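Long-range contact in protein arginine N-methyltransferase SFM1 (Saccharomyces cerevisiae, PDB 5C77), which transfers a single methyl group from S-adenosylmethionine to an arginine of ribosomal protein S3: residues C81-R86 against F102-I107. Numbering follows the deposited sequence.
Sequences CLLDPR and FVFGGI. With SAH (S-adenosyl-L-homocysteine), chain C.
Leu83 lays its CD1 over one face of the Phe104 ring, 3.4 Å from CZ, and the same methyl reaches the edge of the Phe102 ring near its plane. With CG anti to its own carbonyl carbon (chi1 -65°), Leu83 lies alongside Phe104 and the two point the same way; an apolar, flexible leucine suits a buried place beside two phenyl rings, where its CD1 can meet both. Cys81, small enough to sit beside Phe102, brings CB to 3.8 Å from CD2, and its sulfur lies obliquely 5.1 Å from the ring centroid. Beneath these side chains the backbones run parallel: Val103 N gives its hydrogen to Cys81 O at 2.7 Å, and Val103 O accepts from Leu83 N at 2.9 Å, both bonds nearly straight.

These are neighbouring parallel strands of the mixed central sheet of a SPOUT-family methyltransferase, and S-adenosyl-L-homocysteine sits where the two chains diverge beyond Leu83 and Phe104. There Leu83 O accepts from ribose O2' at 2.8 Å. Pro85, whose compact apolar ring suits the flat adenine, packs CB 3.4 Å from C6. Ile107 N donates to the ligand carboxylate O at 2.9 Å. Gly106, in a backbone conformation that calls for glycine, passes close to the ligand. Asp84 OD1 accepts from Arg86 N, an Asx turn that spans Pro85. Farther out, Gly106 N is hydrogen-bonded to Thr117 OG1, while helix 140-151 packs on Leu83, Phe102 and Phe104.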
# COMPACT_ATOMS: atom_id res chain seq x y z
N CYS A 81 -3.78 18.33 -0.53
CA CYS A 81 -2.41 18.82 -0.48
C CYS A 81 -1.71 18.67 -1.84
O CYS A 81 -1.54 17.57 -2.36
CB CYS A 81 -1.63 18.11 0.61
SG CYS A 81 0.11 18.60 0.70
N LEU A 82 -1.31 19.80 -2.41
CA LEU A 82 -0.46 19.79 -3.59
C LEU A 82 1.01 19.79 -3.15
O LEU A 82 1.43 20.63 -2.36
CB LEU A 82 -0.74 21.00 -4.48
CG LEU A 82 0.33 21.26 -5.56
CD1 LEU A 82 0.20 20.26 -6.69
CD2 LEU A 82 0.26 22.70 -6.07
N LEU A 83 1.79 18.84 -3.65
CA LEU A 83 3.19 18.78 -3.29
C LEU A 83 4.08 19.50 -4.31
O LEU A 83 4.04 19.21 -5.51
CB LEU A 83 3.61 17.33 -3.05
CG LEU A 83 2.85 16.83 -1.82
CD1 LEU A 83 2.43 15.39 -1.93
CD2 LEU A 83 3.67 17.07 -0.56
N ASP A 84 4.86 20.45 -3.82
CA ASP A 84 5.66 21.35 -4.65
C ASP A 84 6.96 21.69 -3.93
O ASP A 84 6.93 22.17 -2.80
CB ASP A 84 4.86 22.63 -4.93
CG ASP A 84 5.69 23.71 -5.60
OD1 ASP A 84 6.64 23.40 -6.35
OD2 ASP A 84 5.37 24.90 -5.39
N PRO A 85 8.10 21.43 -4.59
CA PRO A 85 9.42 21.70 -4.01
C PRO A 85 9.69 23.19 -3.80
O PRO A 85 10.64 23.55 -3.11
CB PRO A 85 10.38 21.12 -5.06
CG PRO A 85 9.60 21.11 -6.32
CD PRO A 85 8.19 20.82 -5.93
N ARG A 86 8.85 24.04 -4.38
CA ARG A 86 8.99 25.48 -4.24
C ARG A 86 8.18 26.05 -3.06
O ARG A 86 8.36 27.21 -2.68
CB ARG A 86 8.61 26.16 -5.56
CG ARG A 86 8.85 27.67 -5.60
CD ARG A 86 8.29 28.32 -6.86
NE ARG A 86 8.30 29.78 -6.77
CZ ARG A 86 9.38 30.53 -6.92
NH1 ARG A 86 10.56 29.96 -7.17
NH2 ARG A 86 9.30 31.86 -6.83
N PHE A 102 -3.23 13.66 -1.79
CA PHE A 102 -1.90 14.19 -2.03
C PHE A 102 -1.59 14.21 -3.52
O PHE A 102 -1.46 13.16 -4.15
CB PHE A 102 -0.87 13.39 -1.26
CG PHE A 102 -0.99 13.56 0.20
CD1 PHE A 102 -1.86 12.77 0.93
CD2 PHE A 102 -0.30 14.56 0.85
CE1 PHE A 102 -2.02 12.94 2.28
CE2 PHE A 102 -0.44 14.74 2.21
CZ PHE A 102 -1.31 13.93 2.93
N VAL A 103 -1.46 15.41 -4.06
CA VAL A 103 -1.37 15.58 -5.50
C VAL A 103 0.06 15.88 -5.96
O VAL A 103 0.78 16.67 -5.34
CB VAL A 103 -2.36 16.67 -6.00
CG1 VAL A 103 -2.32 16.80 -7.51
CG2 VAL A 103 -3.77 16.35 -5.53
N PHE A 104 0.46 15.22 -7.03
CA PHE A 104 1.77 15.41 -7.60
C PHE A 104 1.60 15.98 -8.99
O PHE A 104 0.95 15.38 -9.86
CB PHE A 104 2.53 14.09 -7.60
CG PHE A 104 2.73 13.53 -6.23
CD1 PHE A 104 1.72 12.83 -5.60
CD2 PHE A 104 3.92 13.72 -5.55
CE1 PHE A 104 1.89 12.34 -4.33
CE2 PHE A 104 4.09 13.23 -4.29
CZ PHE A 104 3.08 12.53 -3.67
N GLY A 105 2.15 17.18 -9.18
CA GLY A 105 2.15 17.87 -10.46
C GLY A 105 3.50 17.72 -11.11
O GLY A 105 4.01 16.61 -11.23
N GLY A 106 4.10 18.84 -11.51
CA GLY A 106 5.41 18.81 -12.13
C GLY A 106 5.53 19.72 -13.34
O GLY A 106 4.78 20.69 -13.48
N ILE A 107 6.49 19.41 -14.21
CA ILE A 107 6.67 20.14 -15.46
C ILE A 107 6.49 19.18 -16.63
O ILE A 107 7.21 18.20 -16.75
CB ILE A 107 8.07 20.79 -15.56
CG1 ILE A 107 8.29 21.80 -14.43
CG2 ILE A 107 8.23 21.50 -16.88
CD1 ILE A 107 9.35 21.37 -13.44
N SAH C . 8.63 14.16 -15.74
CA SAH C . 8.25 15.02 -14.62
CB SAH C . 8.73 14.43 -13.30
CG SAH C . 8.01 14.95 -12.06
SD SAH C . 8.66 14.31 -10.49
C SAH C . 8.78 16.44 -14.83
O SAH C . 8.51 17.35 -14.04
OXT SAH C . 9.50 16.72 -15.80
C5' SAH C . 8.34 15.91 -9.72
C4' SAH C . 7.16 15.89 -8.75
O4' SAH C . 7.51 15.23 -7.54
C3' SAH C . 6.75 17.31 -8.40
O3' SAH C . 5.61 17.68 -9.13
C2' SAH C . 6.39 17.25 -6.94
O2' SAH C . 5.02 16.96 -6.81
C1' SAH C . 7.17 16.06 -6.44
N9 SAH C . 8.37 16.52 -5.73
C8 SAH C . 9.68 16.27 -6.05
N7 SAH C . 10.47 16.88 -5.15
C5 SAH C . 9.69 17.52 -4.25
C6 SAH C . 9.98 18.29 -3.13
N6 SAH C . 11.23 18.51 -2.75
N1 SAH C . 8.94 18.82 -2.39
C2 SAH C . 7.63 18.60 -2.76
N3 SAH C . 7.36 17.84 -3.88
C4 SAH C . 8.37 17.30 -4.61